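Local coordinates for CaaX farnesyltransferase beta subunit Ram1 (Aspergillus fumigatus, PDB 4L9P), which forms, with the alpha subunit Ram2, the zinc-dependent farnesyltransferase that attaches a farnesyl group to the cysteine of C-terminal CaaX motifs, at the interface of chains B and A. Sequence-based numbering; all coordinates share one arbitrary frame. Chains: chain A, CaaX farnesyltransferase beta subunit Ram1; chain B, CaaX farnesyltransferase alpha subunit Ram2.

Contact 1: the interface of chains B and A. Residues chain B 64, 87-89; chain A 192, 195-197.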
loop_
_atom_site.group_PDB
_atom_site.type_symbol
_atom_site.label_atom_id
_atom_site.label_comp_id
_atom_site.label_asym_id
_atom_site.label_seq_id
_atom_site.Cartn_x
_atom_site.Cartn_y
_atom_site.Cartn_z
ATOM N N MET B 64 31.915 3.078 6.544
ATOM C CA MET B 64 31.216 3.578 5.384
ATOM C C MET B 64 31.753 4.964 4.964
ATOM O O MET B 64 31.865 5.257 3.775
ATOM C CB MET B 64 29.719 3.643 5.688
ATOM C CG MET B 64 29.092 2.248 5.815
ATOM S SD MET B 64 27.297 2.270 5.965
ATOM C CE MET B 64 27.071 3.384 7.323
ATOM N N HIS B 87 17.870 -2.895 9.202
ATOM C CA HIS B 87 18.745 -1.729 8.990
ATOM C C HIS B 87 19.050 -1.679 7.507
ATOM O O HIS B 87 19.950 -2.375 7.030
ATOM C CB HIS B 87 19.998 -1.977 9.838
ATOM C CG HIS B 87 20.917 -0.806 9.966
ATOM N ND1 HIS B 87 21.582 -0.235 8.893
ATOM C CD2 HIS B 87 21.374 -0.164 11.083
ATOM C CE1 HIS B 87 22.351 0.745 9.341
ATOM N NE2 HIS B 87 22.223 0.827 10.667
ATOM N N TYR B 88 18.301 -0.887 6.734
ATOM C CA TYR B 88 18.420 -0.983 5.260
ATOM C C TYR B 88 19.824 -0.560 4.805
ATOM O O TYR B 88 20.328 -1.086 3.789
ATOM C CB TYR B 88 17.311 -0.141 4.546
ATOM C CG TYR B 88 17.316 1.322 4.901
ATOM C CD1 TYR B 88 18.123 2.225 4.188
ATOM C CD2 TYR B 88 16.606 1.793 6.008
ATOM C CE1 TYR B 88 18.173 3.544 4.488
ATOM C CE2 TYR B 88 16.662 3.133 6.354
ATOM C CZ TYR B 88 17.476 4.014 5.592
ATOM O OH TYR B 88 17.572 5.332 5.984
ATOM N N THR B 89 20.414 0.426 5.479
ATOM C CA THR B 89 21.741 0.907 5.025
ATOM C C THR B 89 22.800 -0.231 5.077
ATOM O O THR B 89 23.581 -0.395 4.150
ATOM C CB THR B 89 22.220 2.030 5.926
ATOM O OG1 THR B 89 21.276 3.115 5.862
ATOM C CG2 THR B 89 23.603 2.569 5.491
ATOM N N GLY A 192 16.981 7.195 8.347
ATOM C CA GLY A 192 16.341 6.853 9.590
ATOM C C GLY A 192 17.014 7.528 10.785
ATOM O O GLY A 192 16.423 7.575 11.891
ATOM N N GLY A 195 23.894 8.533 10.289
ATOM C CA GLY A 195 24.695 7.462 9.704
ATOM C C GLY A 195 23.916 6.522 8.787
ATOM O O GLY A 195 24.518 5.571 8.222
ATOM N N GLN A 196 22.604 6.757 8.640
ATOM C CA GLN A 196 21.803 5.906 7.779
ATOM C C GLN A 196 21.650 6.658 6.455
ATOM O O GLN A 196 21.448 7.888 6.435
ATOM C CB GLN A 196 20.429 5.603 8.413
ATOM C CG GLN A 196 20.540 4.873 9.766
ATOM C CD GLN A 196 19.160 4.445 10.254
ATOM O OE1 GLN A 196 18.403 3.816 9.521
ATOM N NE2 GLN A 196 18.821 4.816 11.494
ATOM N N MET A 197 21.777 5.928 5.366
ATOM C CA MET A 197 21.624 6.581 4.076
ATOM C C MET A 197 20.207 7.116 3.841
ATOM O O MET A 197 19.214 6.693 4.467
ATOM C CB MET A 197 22.064 5.676 2.943
ATOM C CG MET A 197 21.154 4.568 2.765
ATOM S SD MET A 197 21.851 3.130 1.847
ATOM C CE MET A 197 23.486 3.435 1.783
HETATM O O HOH W 1 19.562 2.159 7.726
#
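The start of helix 88-100 of the alpha subunit, through B:Tyr88 and B:Thr89, meets the glycine-containing loop of the beta subunit that carries A:Gly192 and A:Gly195 to A:Met197, just ahead of helix 200-213; B:Met64, near the end of helix 51-65, touches the same loop with its terminal methyl CE, 3.5 Å from the backbone O of A:Gly195. The phenol of B:Tyr88 does two jobs at once. Its OH donates to the backbone O of A:Met197 at 2.6 Å, nearly along the C=O axis (165°), with this oxygen lying in the ring plane at the edge. The same hydroxyl accepts from A:Gly192 N at 3.1 Å, so one side chain ties together two points of the loop. A tyrosine suits this place because its long, rigid ring carries a donor and acceptor to main chain well beyond the helix. CG of B:Tyr88 sits between the backbone N and the carbonyl carbon (chi1 58°), which sends the ring towards the loop. The chain of A:Met197 runs antiparallel to it, CG lying 3.6 Å from B:Tyr88 CE1; a flexible thioether chain can follow such an uneven surface. B:Thr89 offers a branch of each kind: CG2 packs against the methyl CE of A:Met197, while OG1 accepts from A:Met197 N at 2.9 Å. Water 1 bridges the two chains, its O 3.3 Å above the plane of the tyrosine ring and over its centre. It hydrogen-bonds to N and OG1 of B:Thr89 and also to the side-chain amide oxygen OE1 of A:Gln196, with water 1 O 2.7 Å from OE1.

Contact 2: the interface of chains B and A. Residues chain B 43-44; chain A 155, 172, 175-176, 179.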
loop_
_atom_site.group_PDB
_atom_site.type_symbol
_atom_site.label_atom_id
_atom_site.label_comp_id
_atom_site.label_asym_id
_atom_site.label_seq_id
_atom_site.Cartn_x
_atom_site.Cartn_y
_atom_site.Cartn_z
ATOM N N PRO B 43 15.576 15.166 21.041
ATOM C CA PRO B 43 14.933 14.525 19.879
ATOM C C PRO B 43 13.786 13.641 20.301
ATOM O O PRO B 43 13.616 13.340 21.501
ATOM C CB PRO B 43 16.046 13.708 19.233
ATOM C CG PRO B 43 17.144 13.610 20.314
ATOM C CD PRO B 43 16.951 14.698 21.301
ATOM N N LEU B 44 13.014 13.216 19.299
ATOM C CA LEU B 44 11.786 12.487 19.539
ATOM C C LEU B 44 11.944 10.994 19.223
ATOM O O LEU B 44 12.772 10.622 18.360
ATOM C CB LEU B 44 10.700 13.052 18.617
ATOM C CG LEU B 44 10.359 14.498 18.965
ATOM C CD1 LEU B 44 9.727 15.200 17.736
ATOM C CD2 LEU B 44 9.422 14.560 20.185
ATOM N N VAL A 155 7.800 9.545 14.455
ATOM C CA VAL A 155 7.473 10.976 14.657
ATOM C C VAL A 155 6.234 11.355 13.840
ATOM O O VAL A 155 5.274 11.919 14.381
ATOM C CB VAL A 155 8.665 11.887 14.264
ATOM C CG1 VAL A 155 8.220 13.357 14.378
ATOM C CG2 VAL A 155 9.864 11.594 15.191
ATOM N N PHE A 172 5.938 21.208 19.189
ATOM C CA PHE A 172 6.962 20.217 18.839
ATOM C C PHE A 172 7.985 20.732 17.818
ATOM O O PHE A 172 8.867 19.949 17.433
ATOM C CB PHE A 172 6.325 18.924 18.292
ATOM C CG PHE A 172 5.711 18.079 19.388
ATOM C CD1 PHE A 172 6.503 17.268 20.207
ATOM C CD2 PHE A 172 4.363 18.110 19.644
ATOM C CE1 PHE A 172 5.944 16.475 21.223
ATOM C CE2 PHE A 172 3.818 17.342 20.679
ATOM C CZ PHE A 172 4.589 16.545 21.474
ATOM N N ARG A 175 11.742 20.203 18.826
ATOM C CA ARG A 175 12.161 18.808 18.934
ATOM C C ARG A 175 12.144 18.136 17.565
ATOM O O ARG A 175 12.959 17.268 17.318
ATOM C CB ARG A 175 11.275 18.066 19.902
ATOM C CG ARG A 175 11.407 18.634 21.307
ATOM C CD ARG A 175 10.598 17.819 22.300
ATOM N NE ARG A 175 11.248 16.528 22.508
ATOM C CZ ARG A 175 10.700 15.514 23.188
ATOM N NH1 ARG A 175 9.473 15.634 23.713
ATOM N NH2 ARG A 175 11.357 14.356 23.300
ATOM N N VAL A 176 11.219 18.517 16.681
ATOM C CA VAL A 176 11.264 17.988 15.301
ATOM C C VAL A 176 12.560 18.434 14.586
ATOM O O VAL A 176 13.233 17.635 13.907
ATOM C CB VAL A 176 10.019 18.433 14.527
ATOM C CG1 VAL A 176 10.217 18.283 13.000
ATOM C CG2 VAL A 176 8.815 17.639 15.001
ATOM N N THR A 179 15.457 16.429 15.865
ATOM C CA THR A 179 15.420 15.076 15.385
ATOM C C THR A 179 15.876 14.989 13.933
ATOM O O THR A 179 16.657 14.120 13.583
ATOM C CB THR A 179 13.957 14.508 15.460
ATOM O OG1 THR A 179 13.492 14.591 16.815
ATOM C CG2 THR A 179 13.899 13.055 15.000
#
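A peg-and-groove contact of the heterodimer secures an extended alpha-subunit segment, B:Pro43 and B:Leu44, on the helical surface of the beta subunit, a protein prenyltransferase beta subunit with an alpha-alpha toroid domain. B:Leu44 is the peg, burying 94 Å² among side chains of helices 151-164 and 173-183 and the 3-10 helix 170-172. Its branched end suits a groove with walls on several sides: CD1 meets A:Val176 CG2 at 3.8 Å, while the other methyl, CD2, lies over the centre of one face of the A:Arg175 guanidinium, 3.4 Å from CZ, and also touches the A:Phe172 ring at CD1. Nearer the backbone, CB rests against A:Val155 CG2. Arginine fits here because its flat head can cover a methyl group while its N-H groups still serve a polar partner. A bend at chi3 (72°) folds that head back above the leucine, and NH2 donates to B:Pro43 O at 3.1 Å. NH2 approaches from over the carbonyl group, 50° off its plane, and so misses the lone-pair directions. One helical turn farther on, A:Thr179 OG1 accepts from B:Leu44 N at 2.9 Å. The carbonyl and amide of the Pro-Leu peptide are thus both held by helix 173-183. With OG1 beside its own backbone N (chi1 -58°), the threonine hydroxyl donates to A:Arg175 O at 2.8 Å, which probably orients its oxygen to receive the leucine amide.

The centres of contact 1 and contact 2 lie about 19 Å apart, and the two have no residue or secondary-structure element in common. Along the beta subunit, however, helix 173-183 of contact 2 leads into the loop of contact 1, so neighbouring stretches of that chain engage two separate parts of the alpha subunit. There the partners differ in kind: an extended segment preceding helix 51-65 in contact 2, and the ends of helices in contact 1. Together they hold the extended segment at B:Pro43 and B:Leu44 and the helical part of Ram2 against Ram1, which should help fix the relative placement of the two subunits.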